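Local structure of YciF Bacterial Stress Response Protein (Salmonella enterica subsp. enterica serovar Typhimurium, 4ERU) at residues Glu24-Lys29 / Val79-Leu84; Ile58-Gln63 / Lys140-Glu145. The protein is of unknown function but is a ferritin-like helical-bundle protein, linked to bacterial stress response, that holds two magnesium ions in the crystal. All blocks are in the same frame, centred on the assembly; numbering follows the deposited sequence. Where two conformers were deposited one is given.

Contact 1: residues Glu24-Lys29 / Val79-Leu84; sequences EKQLTK and VAMEGL. With MG (magnesium ion), chain E.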
loop_
_atom_site.group_PDB
_atom_site.type_symbol
_atom_site.label_atom_id
_atom_site.label_comp_id
_atom_site.label_asym_id
_atom_site.label_seq_id
_atom_site.Cartn_x
_atom_site.Cartn_y
_atom_site.Cartn_z
ATOM N N GLU A 24 3.866 -9.786 -8.099
ATOM C CA GLU A 24 2.837 -10.188 -9.049
ATOM C C GLU A 24 2.717 -11.708 -9.134
ATOM O O GLU A 24 1.599 -12.235 -9.159
ATOM C CB GLU A 24 3.096 -9.613 -10.430
ATOM C CG GLU A 24 3.204 -8.088 -10.507
ATOM C CD GLU A 24 1.890 -7.334 -10.538
ATOM O OE1 GLU A 24 1.811 -6.302 -11.265
ATOM O OE2 GLU A 24 0.935 -7.718 -9.840
ATOM N N LYS A 25 3.852 -12.406 -9.159
ATOM C CA LYS A 25 3.835 -13.887 -9.234
ATOM C C LYS A 25 3.155 -14.498 -7.998
ATOM O O LYS A 25 2.329 -15.404 -8.114
ATOM C CB LYS A 25 5.248 -14.447 -9.390
ATOM C CG LYS A 25 5.862 -14.124 -10.760
ATOM C CD LYS A 25 7.158 -14.939 -11.067
ATOM C CE LYS A 25 8.239 -14.775 -9.992
ATOM N NZ LYS A 25 9.567 -15.373 -10.439
ATOM N N GLN A 26 3.519 -13.996 -6.819
ATOM C CA GLN A 26 2.862 -14.386 -5.584
ATOM C C GLN A 26 1.373 -14.131 -5.594
ATOM O O GLN A 26 0.613 -14.990 -5.168
ATOM C CB GLN A 26 3.438 -13.659 -4.394
ATOM C CG GLN A 26 4.811 -14.089 -4.004
ATOM C CD GLN A 26 5.267 -13.257 -2.813
ATOM O OE1 GLN A 26 4.713 -13.390 -1.714
ATOM N NE2 GLN A 26 6.236 -12.352 -3.038
ATOM N N LEU A 27 0.962 -12.958 -6.076
ATOM C CA LEU A 27 -0.441 -12.626 -6.129
ATOM C C LEU A 27 -1.244 -13.621 -6.998
ATOM O O LEU A 27 -2.337 -14.035 -6.583
ATOM C CB LEU A 27 -0.625 -11.169 -6.577
ATOM C CG LEU A 27 -2.047 -10.615 -6.553
ATOM C CD1 LEU A 27 -2.721 -10.764 -5.143
ATOM C CD2 LEU A 27 -2.003 -9.144 -7.018
ATOM N N THR A 28 -0.707 -14.027 -8.157
ATOM C CA THR A 28 -1.386 -15.004 -9.030
ATOM C C THR A 28 -1.583 -16.343 -8.326
ATOM O O THR A 28 -2.601 -16.992 -8.540
ATOM C CB THR A 28 -0.665 -15.296 -10.400
ATOM O OG1 THR A 28 0.634 -15.877 -10.192
ATOM C CG2 THR A 28 -0.539 -14.053 -11.237
ATOM N N LYS A 29 -0.643 -16.735 -7.472
ATOM C CA LYS A 29 -0.790 -17.959 -6.678
ATOM C C LYS A 29 -1.922 -17.879 -5.664
ATOM O O LYS A 29 -2.607 -18.876 -5.398
ATOM C CB LYS A 29 0.495 -18.259 -5.918
ATOM C CG LYS A 29 1.636 -18.627 -6.791
ATOM C CD LYS A 29 2.906 -18.878 -5.958
ATOM C CE LYS A 29 2.845 -20.215 -5.297
ATOM N NZ LYS A 29 4.245 -20.710 -5.098
ATOM N N VAL A 79 8.701 -9.426 0.340
ATOM C CA VAL A 79 8.261 -9.839 1.681
ATOM C C VAL A 79 6.980 -9.099 2.087
ATOM O O VAL A 79 6.126 -9.668 2.769
ATOM C CB VAL A 79 9.419 -9.743 2.763
ATOM C CG1 VAL A 79 8.877 -9.857 4.191
ATOM C CG2 VAL A 79 10.496 -10.845 2.515
ATOM N N ALA A 80 6.852 -7.838 1.666
ATOM C CA ALA A 80 5.622 -7.078 1.902
ATOM C C ALA A 80 4.412 -7.746 1.236
ATOM O O ALA A 80 3.394 -7.976 1.874
ATOM C CB ALA A 80 5.776 -5.646 1.409
HETATM N N MSE A 81 4.524 -8.079 -0.044
HETATM C CA MSE A 81 3.420 -8.753 -0.677
HETATM C C MSE A 81 3.142 -10.057 0.050
HETATM O O MSE A 81 1.991 -10.425 0.223
HETATM C CB MSE A 81 3.680 -9.016 -2.175
HETATM C CG MSE A 81 2.492 -9.747 -2.865
HETATM SE SE MSE A 81 0.847 -8.688 -2.739
HETATM C CE MSE A 81 1.362 -7.113 -3.838
ATOM N N GLU A 82 4.187 -10.762 0.475
ATOM C CA GLU A 82 3.974 -12.008 1.203
ATOM C C GLU A 82 3.127 -11.789 2.443
ATOM O O GLU A 82 2.208 -12.583 2.724
ATOM C CB GLU A 82 5.316 -12.693 1.556
ATOM C CG GLU A 82 5.149 -14.090 2.155
ATOM C CD GLU A 82 6.489 -14.732 2.515
ATOM O OE1 GLU A 82 7.395 -14.016 2.993
ATOM O OE2 GLU A 82 6.628 -15.959 2.318
ATOM N N GLY A 83 3.433 -10.736 3.192
ATOM C CA GLY A 83 2.677 -10.422 4.419
ATOM C C GLY A 83 1.236 -10.009 4.085
ATOM O O GLY A 83 0.291 -10.433 4.767
ATOM N N LEU A 84 1.056 -9.197 3.032
ATOM C CA LEU A 84 -0.321 -8.806 2.615
ATOM C C LEU A 84 -1.177 -9.995 2.198
ATOM O O LEU A 84 -2.368 -10.095 2.564
ATOM C CB LEU A 84 -0.295 -7.726 1.517
ATOM C CG LEU A 84 0.341 -6.384 1.932
ATOM C CD1 LEU A 84 0.364 -5.345 0.783
ATOM C CD2 LEU A 84 -0.350 -5.778 3.180
HETATM MG MG MG E . -0.466 -5.980 -10.807
HETATM O O HOH W 1 -2.111 -7.094 -9.976
#
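The amide nitrogen NE2 of Gln-26, which reaches across to Met-81 and Glu-82, is held by two hydrogen bonds, one with Ser-22 OG a turn earlier and one to the carbonyl oxygen of Cys-78. The contact belongs to the ferritin-like helical bundle: the short helix 79-93 packs against helix 9-37, while its Ala-80 and Leu-84 meet the second subunit. Gln-26 and Glu-82 come nearest in the backbone, with their CA atoms 7.3 Å apart. Gln-26 is stretched out (chi2 179°), which carries its amide to the first turn of the other helix. There Gln-26 OE1 lies 3.3 Å from Glu-82 CA and approaches Glu-82 N without a usable angle, so this side of the amide makes packing contact. Glu-82 extends past the amide, CG anti to the backbone N, with its carboxylate plane turned 83° from it.

Next to the amide, selenomethionine Met-81 is buried, its CB 4.3 Å from Gln-26 NE2. Met-81 and Leu-27 both pack on Val-112 of helix 99-130, so the two share a hydrophobic patch behind the Gln-26 amide. On another side of helix 9-37, Glu-24 turns into the bundle core and takes a magnesium ion with both carboxylate oxygens, Glu-24 OE1 at 2.3 Å and OE2 at 2.4 Å. Gln-57, Glu-146 and a water complete that site, and Tyr-120 OH hydrogen-bonds Glu-24 OE1, which helps fix the carboxylate's rotation. One turn on, the Thr-28 hydroxyl OG1 donates to the Lys-25 carbonyl oxygen at 2.7 Å.

Contact 2: residues Ile58-Gln63 / Lys140-Glu145; sequences IERIDQ and KETLDE
Arg-60 and Thr-142 are the nearest pair in the backbone, their CA atoms 8.0 Å apart, on two helical segments that run nearly antiparallel (164°) with axes 10.7 Å from each other. Across this gap Arg-60 sends an extended chain whose guanidinium is turned roughly crosswise at its end (chi4 95°), bringing NH1 and NH2 to the second helix. Both nitrogens grip Glu-145 end-on, one to each carboxylate oxygen. Arg-60 NH1 reaches Glu-145 OE1 at 3.0 Å along an almost straight N-H line (175°), and Arg-60 NH2 reaches Glu-145 OE2 at 2.8 Å. The two oxygens lie near the guanidinium plane, yet they are met from above the carboxylate plane, because the two flat groups are twisted against each other.

Arg-60 NH1 also donates to Thr-142 OG1 at 3.0 Å, at the guanidinium edge and by a more bent bond. Glu-141 takes a different position. Its CB lies over the centre of one guanidinium face, and Glu-141 OE2 sits 3.5 Å from Arg-60 NH2, well out of the plane, so that attraction is one of charge alone. The cation is thus gripped at its edge and covered on a face, a salt-bridge network with two acidic partners one helical turn apart.

Gln-57, itself a magnesium ligand, donates from NE2 to Glu-145 OE1, a second-shell link that probably helps orient Gln-57. Arg-60 and its partners join helices 41-66 and 133-159 of the four-helix bundle; Thr-142 packs on Tyr-120 of helix 99-130, while Ile-58 and Ile-61 meet Tyr-21 of helix 9-37.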
loop_
_atom_site.group_PDB
_atom_site.type_symbol
_atom_site.label_atom_id
_atom_site.label_comp_id
_atom_site.label_asym_id
_atom_site.label_seq_id
_atom_site.Cartn_x
_atom_site.Cartn_y
_atom_site.Cartn_z
ATOM N N ILE A 58 2.403 -9.328 -15.695
ATOM C CA ILE A 58 3.685 -10.027 -15.645
ATOM C C ILE A 58 4.314 -10.077 -17.053
ATOM O O ILE A 58 5.533 -9.898 -17.206
ATOM C CB ILE A 58 3.524 -11.425 -15.024
ATOM C CG1 ILE A 58 3.127 -11.296 -13.541
ATOM C CG2 ILE A 58 4.797 -12.263 -15.207
ATOM C CD1 ILE A 58 2.655 -12.653 -12.884
ATOM N N GLU A 59 3.495 -10.315 -18.073
ATOM C CA GLU A 59 4.001 -10.312 -19.441
ATOM C C GLU A 59 4.570 -8.946 -19.818
ATOM O O GLU A 59 5.578 -8.874 -20.519
ATOM C CB GLU A 59 2.931 -10.759 -20.445
ATOM C CG GLU A 59 3.282 -10.410 -21.899
ATOM C CD GLU A 59 4.478 -11.180 -22.418
ATOM O OE1 GLU A 59 4.682 -12.334 -21.977
ATOM O OE2 GLU A 59 5.221 -10.625 -23.256
ATOM N N ARG A 60 3.962 -7.863 -19.329
ATOM C CA ARG A 60 4.559 -6.523 -19.573
ATOM C C ARG A 60 5.952 -6.409 -18.955
ATOM O O ARG A 60 6.858 -5.765 -19.515
ATOM C CB ARG A 60 3.702 -5.374 -19.026
ATOM C CG ARG A 60 2.379 -5.210 -19.678
ATOM C CD ARG A 60 1.846 -3.746 -19.624
ATOM N NE ARG A 60 0.487 -3.757 -20.187
ATOM C CZ ARG A 60 -0.634 -3.847 -19.470
ATOM N NH1 ARG A 60 -0.591 -3.849 -18.137
ATOM N NH2 ARG A 60 -1.809 -3.906 -20.084
ATOM N N ILE A 61 6.111 -6.966 -17.766
ATOM C CA ILE A 61 7.399 -6.907 -17.105
ATOM C C ILE A 61 8.433 -7.680 -17.964
ATOM O O ILE A 61 9.541 -7.193 -18.157
ATOM C CB ILE A 61 7.347 -7.441 -15.652
ATOM C CG1 ILE A 61 6.460 -6.532 -14.758
ATOM C CG2 ILE A 61 8.770 -7.617 -15.081
ATOM C CD1 ILE A 61 6.341 -6.987 -13.249
ATOM N N ASP A 62 8.071 -8.859 -18.496
ATOM C CA ASP A 62 9.008 -9.558 -19.399
ATOM C C ASP A 62 9.386 -8.678 -20.598
ATOM O O ASP A 62 10.563 -8.568 -20.933
ATOM C CB ASP A 62 8.477 -10.914 -19.874
ATOM C CG ASP A 62 8.323 -11.900 -18.748
ATOM O OD1 ASP A 62 9.050 -11.798 -17.727
ATOM O OD2 ASP A 62 7.458 -12.782 -18.876
ATOM N N GLN A 63 8.388 -8.040 -21.208
ATOM C CA GLN A 63 8.618 -7.038 -22.265
ATOM C C GLN A 63 9.492 -5.859 -21.865
ATOM O O GLN A 63 10.336 -5.422 -22.646
ATOM C CB GLN A 63 7.301 -6.509 -22.811
ATOM C CG GLN A 63 6.484 -7.524 -23.561
ATOM C CD GLN A 63 5.199 -6.903 -24.058
ATOM O OE1 GLN A 63 4.134 -7.488 -23.942
ATOM N NE2 GLN A 63 5.296 -5.688 -24.600
ATOM N N LYS A 140 3.154 2.651 -17.227
ATOM C CA LYS A 140 1.998 3.526 -17.104
ATOM C C LYS A 140 0.709 2.775 -17.380
ATOM O O LYS A 140 -0.308 3.043 -16.741
ATOM C CB LYS A 140 2.088 4.703 -18.072
ATOM C CG LYS A 140 2.910 5.858 -17.577
ATOM C CD LYS A 140 2.939 7.010 -18.635
ATOM C CE LYS A 140 3.302 8.328 -17.982
ATOM N NZ LYS A 140 3.024 9.552 -18.840
ATOM N N GLU A 141 0.745 1.858 -18.345
ATOM C CA GLU A 141 -0.417 1.013 -18.623
ATOM C C GLU A 141 -0.814 0.125 -17.432
ATOM O O GLU A 141 -1.983 0.017 -17.099
ATOM C CB GLU A 141 -0.183 0.132 -19.832
ATOM C CG GLU A 141 -0.617 0.725 -21.136
ATOM C CD GLU A 141 -0.601 -0.332 -22.236
ATOM O OE1 GLU A 141 0.348 -0.342 -23.061
ATOM O OE2 GLU A 141 -1.522 -1.187 -22.245
ATOM N N THR A 142 0.152 -0.534 -16.814
ATOM C CA THR A 142 -0.163 -1.339 -15.637
ATOM C C THR A 142 -0.696 -0.435 -14.509
ATOM O O THR A 142 -1.667 -0.779 -13.819
ATOM C CB THR A 142 1.068 -2.096 -15.135
ATOM O OG1 THR A 142 1.420 -3.116 -16.084
ATOM C CG2 THR A 142 0.774 -2.724 -13.722
ATOM N N LEU A 143 -0.059 0.713 -14.324
ATOM C CA LEU A 143 -0.426 1.621 -13.257
ATOM C C LEU A 143 -1.897 2.048 -13.372
ATOM O O LEU A 143 -2.664 2.024 -12.379
ATOM C CB LEU A 143 0.484 2.846 -13.292
ATOM C CG LEU A 143 0.221 3.961 -12.276
ATOM C CD1 LEU A 143 0.302 3.441 -10.838
ATOM C CD2 LEU A 143 1.221 5.099 -12.492
ATOM N N ASP A 144 -2.279 2.419 -14.591
ATOM C CA ASP A 144 -3.652 2.762 -14.902
ATOM C C ASP A 144 -4.601 1.620 -14.561
ATOM O O ASP A 144 -5.592 1.838 -13.859
ATOM C CB ASP A 144 -3.781 3.165 -16.382
ATOM C CG ASP A 144 -5.218 3.444 -16.773
ATOM O OD1 ASP A 144 -5.694 4.577 -16.518
ATOM O OD2 ASP A 144 -5.885 2.522 -17.304
ATOM N N GLU A 145 -4.310 0.406 -15.047
ATOM C CA GLU A 145 -5.091 -0.784 -14.650
ATOM C C GLU A 145 -5.175 -0.989 -13.119
ATOM O O GLU A 145 -6.225 -1.345 -12.590
ATOM C CB GLU A 145 -4.516 -2.058 -15.272
ATOM C CG GLU A 145 -4.844 -2.212 -16.751
ATOM C CD GLU A 145 -4.011 -3.300 -17.408
ATOM O OE1 GLU A 145 -3.240 -4.008 -16.704
ATOM O OE2 GLU A 145 -4.129 -3.446 -18.640
#

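In the fold
From the N terminus, the chain runs up helix 9-37, through helix 41-66 and a loop, to helix 79-93, where contact 1 closes a span of 49 residues. Contact 2 starts inside that span, at residues 58-63, and closes well beyond it at 140-145, after helices 79-93 and 99-130. The two closures therefore cross instead of nesting. Contact 1 lays the short helix on the first long one, whereas contact 2 ties the second long helix to the last. Their centres are about 17 Å apart, but they touch where Ile-58 CG1 packs 3.5 Å from Glu-24 CB, beside the metal-binding core of the bundle.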